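Local coordinates for hypothetical protein (Caulobacter vibrioides, PDB 2QAS), which probably acts as a dimeric adaptor that captures ssrA-tagged proteins and delivers them to the ClpX unfoldase for degradation, at residues A[112-116]-A[117-121]; A[15-18]-A[19-22]; A[66-69]-A[70-74]; A[94-98]-A[99-103]. All coordinates share one frame; numbering follows the deposited sequence.

Interaction 1: A[112-116]-A[117-121]; sequences RFYDP and SVQFA
Gln119 and Phe120 both lie across from Asp115, so the hairpin of strands 110-115 and 120-123 closes with a G1 beta bulge, Gln119 adopting the left-handed backbone shape (phi 47°). Asp115 is the hub. Its N donates to Phe120 O at 2.9 Å, while its own O takes Val118 N at 3.3 Å from above the carbonyl plane and, weakly, Phe120 N. The carboxylate joins in: with CG anti to the backbone N (chi1 -180°) it swings forward over the loop, and OD1 receives Ser117 N at 3.1 Å on its anti side, 32° out of the carboxylate plane. That closes an Asx turn.

On the same face of the sheet, the rings of Phe113 and Phe120 meet edge against edge, CD2 to CE1 4.1 Å. The other face belongs to Tyr114. Its ring brings CD1 to within 3.4 Å of Ala121 CB, which sits at the ring edge, and its OH end runs alongside the Gln119 chain, 3.7 Å from CG.

Asp115 OD2 is held by His45 ND1 and by Tyr16 OH of the second subunit, whose ring also stacks on Phe120. With OD1 tied to the loop and OD2 to two further partners, the carboxylate is fixed in rotation and couples the turn to the dimer interface; this set of partners would be expected to stabilise its negative charge.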
loop_
_atom_site.group_PDB
_atom_site.type_symbol
_atom_site.label_atom_id
_atom_site.label_comp_id
_atom_site.label_asym_id
_atom_site.label_seq_id
_atom_site.Cartn_x
_atom_site.Cartn_y
_atom_site.Cartn_z
ATOM N N ARG A 112 -14.499 -3.075 -1.678
ATOM C CA ARG A 112 -14.630 -3.122 -0.231
ATOM C C ARG A 112 -13.993 -4.367 0.367
ATOM O O ARG A 112 -13.986 -5.429 -0.253
ATOM C CB ARG A 112 -16.105 -3.050 0.166
ATOM C CG ARG A 112 -16.313 -2.655 1.615
ATOM C CD ARG A 112 -17.511 -3.353 2.228
ATOM N NE ARG A 112 -17.666 -3.008 3.640
ATOM C CZ ARG A 112 -18.391 -3.710 4.509
ATOM N NH1 ARG A 112 -19.032 -4.806 4.110
ATOM N NH2 ARG A 112 -18.472 -3.320 5.780
ATOM N N PHE A 113 -13.450 -4.220 1.571
ATOM C CA PHE A 113 -12.802 -5.310 2.285
ATOM C C PHE A 113 -13.220 -5.222 3.742
ATOM O O PHE A 113 -13.186 -4.140 4.322
ATOM C CB PHE A 113 -11.284 -5.183 2.205
ATOM C CG PHE A 113 -10.555 -6.328 2.841
ATOM C CD1 PHE A 113 -10.486 -7.567 2.200
ATOM C CD2 PHE A 113 -9.964 -6.183 4.097
ATOM C CE1 PHE A 113 -9.840 -8.649 2.802
ATOM C CE2 PHE A 113 -9.315 -7.257 4.713
ATOM C CZ PHE A 113 -9.254 -8.495 4.063
ATOM N N TYR A 114 -13.599 -6.348 4.337
ATOM C CA TYR A 114 -14.042 -6.344 5.724
ATOM C C TYR A 114 -13.816 -7.675 6.442
ATOM O O TYR A 114 -14.159 -8.732 5.923
ATOM C CB TYR A 114 -15.539 -5.974 5.783
ATOM C CG TYR A 114 -16.077 -5.778 7.188
ATOM C CD1 TYR A 114 -15.523 -4.821 8.035
ATOM C CD2 TYR A 114 -17.113 -6.576 7.687
ATOM C CE1 TYR A 114 -15.977 -4.654 9.347
ATOM C CE2 TYR A 114 -17.581 -6.421 9.014
ATOM C CZ TYR A 114 -17.005 -5.456 9.833
ATOM O OH TYR A 114 -17.434 -5.278 11.134
ATOM N N ASP A 115 -13.225 -7.613 7.631
ATOM C CA ASP A 115 -12.995 -8.797 8.451
ATOM C C ASP A 115 -13.736 -8.542 9.760
ATOM O O ASP A 115 -13.206 -7.905 10.662
ATOM C CB ASP A 115 -11.510 -8.995 8.757
ATOM C CG ASP A 115 -11.248 -10.238 9.607
ATOM O OD1 ASP A 115 -12.188 -10.735 10.272
ATOM O OD2 ASP A 115 -10.097 -10.723 9.626
ATOM N N PRO A 116 -14.976 -9.033 9.874
ATOM C CA PRO A 116 -15.837 -8.882 11.055
ATOM C C PRO A 116 -15.198 -9.166 12.416
ATOM O O PRO A 116 -15.599 -8.578 13.413
ATOM C CB PRO A 116 -16.987 -9.852 10.767
ATOM C CG PRO A 116 -17.112 -9.778 9.298
ATOM C CD PRO A 116 -15.666 -9.816 8.832
ATOM N N SER A 117 -14.218 -10.068 12.453
ATOM C CA SER A 117 -13.556 -10.458 13.700
ATOM C C SER A 117 -12.844 -9.357 14.477
ATOM O O SER A 117 -12.857 -9.349 15.718
ATOM C CB SER A 117 -12.567 -11.592 13.435
ATOM O OG SER A 117 -13.254 -12.825 13.319
ATOM N N VAL A 118 -12.208 -8.447 13.746
ATOM C CA VAL A 118 -11.481 -7.339 14.352
ATOM C C VAL A 118 -12.027 -6.044 13.768
ATOM O O VAL A 118 -11.419 -4.988 13.879
ATOM C CB VAL A 118 -9.959 -7.448 14.069
ATOM C CG1 VAL A 118 -9.382 -8.657 14.792
ATOM C CG2 VAL A 118 -9.709 -7.584 12.564
ATOM N N GLN A 119 -13.189 -6.146 13.139
ATOM C CA GLN A 119 -13.842 -4.996 12.536
ATOM C C GLN A 119 -12.929 -4.120 11.691
ATOM O O GLN A 119 -13.041 -2.892 11.707
ATOM C CB GLN A 119 -14.494 -4.147 13.619
ATOM C CG GLN A 119 -15.650 -4.832 14.324
ATOM C CD GLN A 119 -16.077 -4.068 15.558
ATOM O OE1 GLN A 119 -16.483 -2.902 15.477
ATOM N NE2 GLN A 119 -15.975 -4.715 16.715
ATOM N N PHE A 120 -12.029 -4.752 10.945
ATOM C CA PHE A 120 -11.139 -4.004 10.075
ATOM C C PHE A 120 -11.794 -3.900 8.703
ATOM O O PHE A 120 -12.187 -4.907 8.125
ATOM C CB PHE A 120 -9.782 -4.702 9.961
ATOM C CG PHE A 120 -8.857 -4.042 8.988
ATOM C CD1 PHE A 120 -8.770 -4.495 7.675
ATOM C CD2 PHE A 120 -8.124 -2.916 9.361
ATOM C CE1 PHE A 120 -7.973 -3.833 6.742
ATOM C CE2 PHE A 120 -7.323 -2.244 8.436
ATOM C CZ PHE A 120 -7.249 -2.703 7.122
ATOM N N ALA A 121 -11.902 -2.686 8.174
ATOM C CA ALA A 121 -12.529 -2.490 6.874
ATOM C C ALA A 121 -11.748 -1.550 5.959
ATOM O O ALA A 121 -10.987 -0.719 6.426
ATOM C CB ALA A 121 -13.942 -1.961 7.069
#

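Interaction 2: A[15-18]-A[19-22]; sequences QYEA and MAQD
Met19 N reaches back to Gln15 O at 3.0 Å, the first of the backbone bonds that wind up the N-terminal turn of helix 16-35, with Gln15 at the N-cap position. Ala20 N to Tyr16 O (2.9 Å) and Asp22 N to Ala18 O (3.1 Å) continue the i to i+4 pattern. Gln21 N is shared: it donates to Glu17 O at 3.2 Å and only weakly to Ala18 O.

Side-chain carbons of Met19, Ala20 and Gln21 lie in van der Waals contact with the carbonyl oxygens one turn back. Met19 places CG beside its own backbone N (chi1 -64°), which carries it to 3.3 Å from Gln15 O before the chain bends at the sulfur. Ala20 CB rests 3.5 Å from Tyr16 O, and Gln21 CB similarly sits near Ala18 O. The Glu17 chain folds over at chi2 (37°), bringing OE2 alongside Ala20 CB at 4.1 Å.

On one side the helix meets the second subunit: Met19 packs on Ala30 and Ala20 on Leu24 of that subunit, while Tyr16 lies against its Leu47. The helix is therefore a dimerisation element as well as a piece of the fold.

In chemical terms, the regular backbone bonds satisfy the carbonyls of Gln15 to Ala18 inside the turn, while Glu17 sits in the first turn, where the positive end of the helix dipole would be expected to favour its negative charge.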
loop_
_atom_site.group_PDB
_atom_site.type_symbol
_atom_site.label_atom_id
_atom_site.label_comp_id
_atom_site.label_asym_id
_atom_site.label_seq_id
_atom_site.Cartn_x
_atom_site.Cartn_y
_atom_site.Cartn_z
ATOM N N GLN A 15 -1.485 13.011 -7.156
ATOM C CA GLN A 15 -2.565 12.055 -6.933
ATOM C C GLN A 15 -2.192 11.169 -5.754
ATOM O O GLN A 15 -2.213 9.941 -5.848
ATOM C CB GLN A 15 -2.765 11.186 -8.170
ATOM C CG GLN A 15 -2.851 11.959 -9.469
ATOM C CD GLN A 15 -2.996 11.037 -10.666
ATOM O OE1 GLN A 15 -3.996 10.322 -10.793
ATOM N NE2 GLN A 15 -1.995 11.037 -11.549
ATOM N N TYR A 16 -1.839 11.795 -4.642
ATOM C CA TYR A 16 -1.453 11.042 -3.468
ATOM C C TYR A 16 -2.584 10.143 -3.009
ATOM O O TYR A 16 -2.363 8.982 -2.659
ATOM C CB TYR A 16 -1.033 11.988 -2.338
ATOM C CG TYR A 16 0.340 12.586 -2.542
ATOM C CD1 TYR A 16 0.522 13.968 -2.624
ATOM C CD2 TYR A 16 1.466 11.764 -2.649
ATOM C CE1 TYR A 16 1.797 14.517 -2.807
ATOM C CE2 TYR A 16 2.743 12.303 -2.831
ATOM C CZ TYR A 16 2.898 13.681 -2.907
ATOM O OH TYR A 16 4.154 14.216 -3.085
ATOM N N GLU A 17 -3.800 10.677 -3.027
ATOM C CA GLU A 17 -4.952 9.905 -2.589
ATOM C C GLU A 17 -5.184 8.651 -3.433
ATOM O O GLU A 17 -5.558 7.601 -2.911
ATOM C CB GLU A 17 -6.211 10.777 -2.580
ATOM C CG GLU A 17 -7.261 10.216 -1.646
ATOM C CD GLU A 17 -6.623 9.620 -0.388
ATOM O OE1 GLU A 17 -5.885 10.357 0.319
ATOM O OE2 GLU A 17 -6.851 8.413 -0.119
ATOM N N ALA A 18 -4.954 8.763 -4.736
ATOM C CA ALA A 18 -5.116 7.624 -5.622
ATOM C C ALA A 18 -4.023 6.598 -5.337
ATOM O O ALA A 18 -4.294 5.404 -5.288
ATOM C CB ALA A 18 -5.046 8.069 -7.069
ATOM N N MET A 19 -2.792 7.065 -5.142
ATOM C CA MET A 19 -1.673 6.161 -4.862
ATOM C C MET A 19 -1.861 5.447 -3.526
ATOM O O MET A 19 -1.418 4.314 -3.351
ATOM C CB MET A 19 -0.348 6.928 -4.832
ATOM C CG MET A 19 0.075 7.560 -6.144
ATOM S SD MET A 19 1.568 8.551 -5.891
ATOM C CE MET A 19 2.690 7.737 -6.950
ATOM N N ALA A 20 -2.501 6.117 -2.578
ATOM C CA ALA A 20 -2.748 5.516 -1.275
ATOM C C ALA A 20 -3.811 4.419 -1.405
ATOM O O ALA A 20 -3.789 3.430 -0.674
ATOM C CB ALA A 20 -3.211 6.581 -0.287
ATOM N N GLN A 21 -4.732 4.612 -2.345
ATOM C CA GLN A 21 -5.811 3.663 -2.599
ATOM C C GLN A 21 -5.234 2.370 -3.177
ATOM O O GLN A 21 -5.561 1.281 -2.724
ATOM C CB GLN A 21 -6.809 4.267 -3.590
ATOM C CG GLN A 21 -8.256 3.860 -3.371
ATOM C CD GLN A 21 -8.890 4.581 -2.189
ATOM O OE1 GLN A 21 -8.392 4.515 -1.057
ATOM N NE2 GLN A 21 -10.003 5.272 -2.446
ATOM N N ASP A 22 -4.374 2.496 -4.182
ATOM C CA ASP A 22 -3.749 1.332 -4.795
ATOM C C ASP A 22 -2.891 0.618 -3.775
ATOM O O ASP A 22 -2.934 -0.605 -3.656
ATOM C CB ASP A 22 -2.863 1.743 -5.965
ATOM C CG ASP A 22 -3.625 2.480 -7.027
ATOM O OD1 ASP A 22 -4.693 1.971 -7.443
ATOM O OD2 ASP A 22 -3.161 3.568 -7.442
#

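Interaction 3: A[66-69]-A[70-74]; sequences SKYP and DEMTI
Met72 leans over the Tyr68 ring in a Met-aromatic contact at the joint where helix 62-67 gives way to strand 71-76. Its CG stands over one face, 4.2 Å from the ring centroid of Tyr68 and 23° off the normal, close enough to make a CH-pi contact. The sulfur lies further out and obliquely placed, with SD 3.7 Å from Tyr68 CD2. Both torsions matter: the tyrosine CG is turned beside its own backbone N (chi1 -63°), whereas Met72, with CG anti to its backbone N (chi1 -176°), is extended as far as its sulfur and bends at the last torsion, which brings its CG over the tyrosine ring. The opposite ring face carries Lys67 CG from the end of the helix.

Strand 71-76 is an outermost strand of the four-stranded antiparallel sheet, and Tyr68 and Met72 both pack against an apolar side chain of the bound peptide, while Thr73 makes backbone hydrogen bonds to it. This fits the peptide-binding groove through which SspB proteins hold ssrA tags.

The bend itself is made by Pro69 and Asp70. Tyr68 CB rests 3.6 Å from Glu71 O, and Asp70 turns its carboxylate toward the following residue, where OD2 weakly accepts Glu71 N. Backbone oxygens are served from outside the two segments: Tyr68 O takes Thr53 OG1 and Pro69 O takes Lys54 NZ. One water bridges the turn, donating to Asp70 O at 3.0 Å and weakly to Pro69 O.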
loop_
_atom_site.group_PDB
_atom_site.type_symbol
_atom_site.label_atom_id
_atom_site.label_comp_id
_atom_site.label_asym_id
_atom_site.label_seq_id
_atom_site.Cartn_x
_atom_site.Cartn_y
_atom_site.Cartn_z
ATOM N N SER A 66 -24.663 -12.564 -14.383
ATOM C CA SER A 66 -25.891 -11.881 -14.798
ATOM C C SER A 66 -26.799 -11.557 -13.613
ATOM O O SER A 66 -27.563 -10.590 -13.642
ATOM C CB SER A 66 -26.658 -12.752 -15.794
ATOM O OG SER A 66 -25.837 -13.102 -16.894
ATOM N N LYS A 67 -26.712 -12.375 -12.573
ATOM C CA LYS A 67 -27.514 -12.188 -11.373
ATOM C C LYS A 67 -27.035 -10.959 -10.594
ATOM O O LYS A 67 -27.824 -10.284 -9.933
ATOM C CB LYS A 67 -27.409 -13.444 -10.510
ATOM C CG LYS A 67 -28.305 -13.475 -9.288
ATOM C CD LYS A 67 -28.197 -14.844 -8.622
ATOM C CE LYS A 67 -29.296 -15.077 -7.609
ATOM N NZ LYS A 67 -29.310 -16.504 -7.187
ATOM N N TYR A 68 -25.737 -10.672 -10.684
ATOM C CA TYR A 68 -25.140 -9.534 -9.989
ATOM C C TYR A 68 -24.588 -8.516 -10.982
ATOM O O TYR A 68 -23.396 -8.515 -11.299
ATOM C CB TYR A 68 -24.044 -10.034 -9.053
ATOM C CG TYR A 68 -24.596 -10.931 -7.970
ATOM C CD1 TYR A 68 -25.294 -10.395 -6.886
ATOM C CD2 TYR A 68 -24.492 -12.320 -8.064
ATOM C CE1 TYR A 68 -25.880 -11.216 -5.927
ATOM C CE2 TYR A 68 -25.078 -13.152 -7.110
ATOM C CZ TYR A 68 -25.770 -12.589 -6.046
ATOM O OH TYR A 68 -26.361 -13.399 -5.106
ATOM N N PRO A 69 -25.462 -7.617 -11.469
ATOM C CA PRO A 69 -25.175 -6.552 -12.436
ATOM C C PRO A 69 -23.895 -5.751 -12.179
ATOM O O PRO A 69 -23.002 -5.728 -13.031
ATOM C CB PRO A 69 -26.434 -5.684 -12.377
ATOM C CG PRO A 69 -26.917 -5.883 -10.964
ATOM C CD PRO A 69 -26.763 -7.376 -10.816
ATOM N N ASP A 70 -23.802 -5.087 -11.027
ATOM C CA ASP A 70 -22.596 -4.318 -10.739
ATOM C C ASP A 70 -21.753 -4.841 -9.571
ATOM O O ASP A 70 -20.623 -5.274 -9.773
ATOM C CB ASP A 70 -22.926 -2.829 -10.514
ATOM C CG ASP A 70 -23.649 -2.566 -9.199
ATOM O OD1 ASP A 70 -23.442 -1.470 -8.624
ATOM O OD2 ASP A 70 -24.427 -3.439 -8.748
ATOM N N GLU A 71 -22.302 -4.811 -8.360
ATOM C CA GLU A 71 -21.579 -5.254 -7.170
ATOM C C GLU A 71 -21.867 -6.696 -6.773
ATOM O O GLU A 71 -22.938 -7.227 -7.050
ATOM C CB GLU A 71 -21.929 -4.350 -5.983
ATOM C CG GLU A 71 -21.573 -2.888 -6.175
ATOM C CD GLU A 71 -20.099 -2.618 -5.954
ATOM O OE1 GLU A 71 -19.631 -2.822 -4.812
ATOM O OE2 GLU A 71 -19.408 -2.205 -6.914
ATOM N N MET A 72 -20.896 -7.325 -6.121
ATOM C CA MET A 72 -21.066 -8.689 -5.643
ATOM C C MET A 72 -20.134 -8.912 -4.476
ATOM O O MET A 72 -18.941 -8.641 -4.569
ATOM C CB MET A 72 -20.767 -9.731 -6.729
ATOM C CG MET A 72 -21.049 -11.160 -6.263
ATOM S SD MET A 72 -20.820 -12.488 -7.495
ATOM C CE MET A 72 -20.230 -13.776 -6.463
ATOM N N THR A 73 -20.686 -9.393 -3.371
ATOM C CA THR A 73 -19.884 -9.677 -2.197
ATOM C C THR A 73 -19.753 -11.182 -2.040
ATOM O O THR A 73 -20.683 -11.934 -2.341
ATOM C CB THR A 73 -20.527 -9.104 -0.914
ATOM O OG1 THR A 73 -20.581 -7.676 -1.010
ATOM C CG2 THR A 73 -19.712 -9.485 0.319
ATOM N N ILE A 74 -18.582 -11.621 -1.603
ATOM C CA ILE A 74 -18.357 -13.033 -1.358
ATOM C C ILE A 74 -17.728 -13.109 0.008
ATOM O O ILE A 74 -17.045 -12.184 0.432
ATOM C CB ILE A 74 -17.418 -13.699 -2.416
ATOM C CG1 ILE A 74 -16.022 -13.086 -2.372
ATOM C CG2 ILE A 74 -18.025 -13.570 -3.803
ATOM C CD1 ILE A 74 -15.119 -13.624 -3.459
HETATM O O HOH W 1 -20.060 -4.108 -12.495
#

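Interaction 4: A[94-98]-A[99-103]; sequences LKFGG and QPKRL
The Phe96 ring receives Gln99 O at its edge, near the ring plane, while Lys101 CD and Leu103 CD1 approach it obliquely. It stands at the end of a beta hairpin between strands 89-96 and 99-106 with a two-residue turn, type I' from Phe96 to Gln99, Gly97 and Gly98 supplying the positive phi angles. With CG beside its backbone N (chi1 -57°), the ring lies across the stem of Lys101, CD1 to CD 3.6 Å; Leu94 CD1 and Leu103 CD1 meet at 4.2 Å on this side of the sheet. On the other face, Lys95 CG lies beside the Pro100 ring, 4.2 Å from its CB.

Leu94 N to Lys101 O (2.9 Å) and Lys101 N to Leu94 O (2.7 Å) are nearly straight. Phe96 N to Gln99 O (2.9 Å) and Gln99 N to Phe96 O (3.0 Å) form the next hydrogen-bonded pair, beyond the non-hydrogen-bonded Lys95-Pro100, but here both donors stand well above the carbonyl planes.

Leu64 of helix 62-67 packs on both Phe96 and Leu103. Lys95 makes backbone hydrogen bonds to the bound peptide, and at the tip the N atoms of Gly97 and Gly98 each donate to an acidic side chain of the peptide.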
loop_
_atom_site.group_PDB
_atom_site.type_symbol
_atom_site.label_atom_id
_atom_site.label_comp_id
_atom_site.label_asym_id
_atom_site.label_seq_id
_atom_site.Cartn_x
_atom_site.Cartn_y
_atom_site.Cartn_z
ATOM N N LEU A 94 -16.340 -21.303 -5.015
ATOM C CA LEU A 94 -17.346 -21.095 -3.986
ATOM C C LEU A 94 -18.615 -21.865 -4.402
ATOM O O LEU A 94 -18.702 -22.381 -5.521
ATOM C CB LEU A 94 -17.660 -19.606 -3.877
ATOM C CG LEU A 94 -16.529 -18.617 -3.584
ATOM C CD1 LEU A 94 -17.076 -17.199 -3.641
ATOM C CD2 LEU A 94 -15.913 -18.905 -2.208
ATOM N N LYS A 95 -19.605 -21.926 -3.518
ATOM C CA LYS A 95 -20.850 -22.629 -3.817
ATOM C C LYS A 95 -22.040 -21.699 -3.859
ATOM O O LYS A 95 -22.194 -20.836 -3.001
ATOM C CB LYS A 95 -21.126 -23.699 -2.768
ATOM C CG LYS A 95 -20.415 -24.979 -3.021
ATOM C CD LYS A 95 -20.759 -26.002 -1.965
ATOM C CE LYS A 95 -20.037 -27.300 -2.271
ATOM N NZ LYS A 95 -19.964 -28.114 -1.048
ATOM N N PHE A 96 -22.881 -21.883 -4.862
ATOM C CA PHE A 96 -24.084 -21.073 -5.012
ATOM C C PHE A 96 -25.231 -22.064 -5.158
ATOM O O PHE A 96 -25.299 -22.807 -6.145
ATOM C CB PHE A 96 -23.968 -20.174 -6.242
ATOM C CG PHE A 96 -22.767 -19.278 -6.209
ATOM C CD1 PHE A 96 -21.522 -19.755 -6.579
ATOM C CD2 PHE A 96 -22.874 -17.961 -5.767
ATOM C CE1 PHE A 96 -20.390 -18.934 -6.511
ATOM C CE2 PHE A 96 -21.752 -17.131 -5.693
ATOM C CZ PHE A 96 -20.507 -17.618 -6.066
ATOM N N GLY A 97 -26.113 -22.088 -4.159
ATOM C CA GLY A 97 -27.212 -23.033 -4.183
ATOM C C GLY A 97 -26.638 -24.441 -4.231
ATOM O O GLY A 97 -27.108 -25.285 -5.004
ATOM N N GLY A 98 -25.605 -24.681 -3.421
ATOM C CA GLY A 98 -24.963 -25.983 -3.366
ATOM C C GLY A 98 -24.126 -26.371 -4.576
ATOM O O GLY A 98 -23.514 -27.442 -4.579
ATOM N N GLN A 99 -24.089 -25.514 -5.598
ATOM C CA GLN A 99 -23.321 -25.789 -6.820
ATOM C C GLN A 99 -21.976 -25.065 -6.831
ATOM O O GLN A 99 -21.924 -23.841 -6.838
ATOM C CB GLN A 99 -24.114 -25.357 -8.060
ATOM C CG GLN A 99 -25.421 -26.093 -8.261
ATOM C CD GLN A 99 -25.210 -27.514 -8.729
ATOM O OE1 GLN A 99 -24.983 -27.763 -9.916
ATOM N NE2 GLN A 99 -25.264 -28.460 -7.797
ATOM N N PRO A 100 -20.868 -25.817 -6.848
ATOM C CA PRO A 100 -19.540 -25.192 -6.861
ATOM C C PRO A 100 -19.224 -24.461 -8.176
ATOM O O PRO A 100 -19.467 -24.992 -9.263
ATOM C CB PRO A 100 -18.601 -26.370 -6.588
ATOM C CG PRO A 100 -19.332 -27.537 -7.188
ATOM C CD PRO A 100 -20.773 -27.290 -6.803
ATOM N N LYS A 101 -18.691 -23.241 -8.065
ATOM C CA LYS A 101 -18.341 -22.418 -9.222
ATOM C C LYS A 101 -17.033 -21.649 -9.012
ATOM O O LYS A 101 -16.683 -21.290 -7.885
ATOM C CB LYS A 101 -19.467 -21.422 -9.521
ATOM C CG LYS A 101 -20.798 -22.073 -9.841
ATOM C CD LYS A 101 -21.912 -21.044 -9.953
ATOM C CE LYS A 101 -23.265 -21.720 -10.212
ATOM N NZ LYS A 101 -23.253 -22.571 -11.451
ATOM N N ARG A 102 -16.326 -21.391 -10.109
ATOM C CA ARG A 102 -15.053 -20.675 -10.080
ATOM C C ARG A 102 -15.174 -19.194 -10.407
ATOM O O ARG A 102 -15.997 -18.790 -11.223
ATOM C CB ARG A 102 -14.072 -21.311 -11.060
ATOM C CG ARG A 102 -13.078 -22.258 -10.415
ATOM C CD ARG A 102 -11.699 -21.623 -10.292
ATOM N NE ARG A 102 -11.122 -21.943 -8.995
ATOM C CZ ARG A 102 -9.882 -21.657 -8.625
ATOM N NH1 ARG A 102 -9.057 -21.045 -9.461
ATOM N NH2 ARG A 102 -9.483 -21.956 -7.402
ATOM N N LEU A 103 -14.325 -18.391 -9.775
ATOM C CA LEU A 103 -14.318 -16.952 -9.984
ATOM C C LEU A 103 -12.907 -16.415 -10.018
ATOM O O LEU A 103 -12.026 -16.893 -9.298
ATOM C CB LEU A 103 -15.037 -16.236 -8.848
ATOM C CG LEU A 103 -16.551 -16.273 -8.763
ATOM C CD1 LEU A 103 -16.963 -15.525 -7.506
ATOM C CD2 LEU A 103 -17.165 -15.625 -10.001
#

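How the interactions relate
Interactions 3 and 4 form one neighbourhood, their centres 14 Å apart: Met72 CE packs 3.8 Å from Phe96 CE2, and Ile74 CB lies 3.7 Å from Leu94 CD1. Together the edge strand 71-76 and the hairpin 89-106 flank the bound peptide, which both contacts touch. Interactions 1 and 2 serve the dimer instead. Their centres lie about 21 Å apart within one chain and they do not touch there, yet they meet across the interface between subunits. Interaction 1 sits on the same four-stranded sheet as interaction 3, about 20 Å away between centres. Interaction 2 is farthest from the peptide-facing hairpin, about 34 Å from interaction 4 by centres.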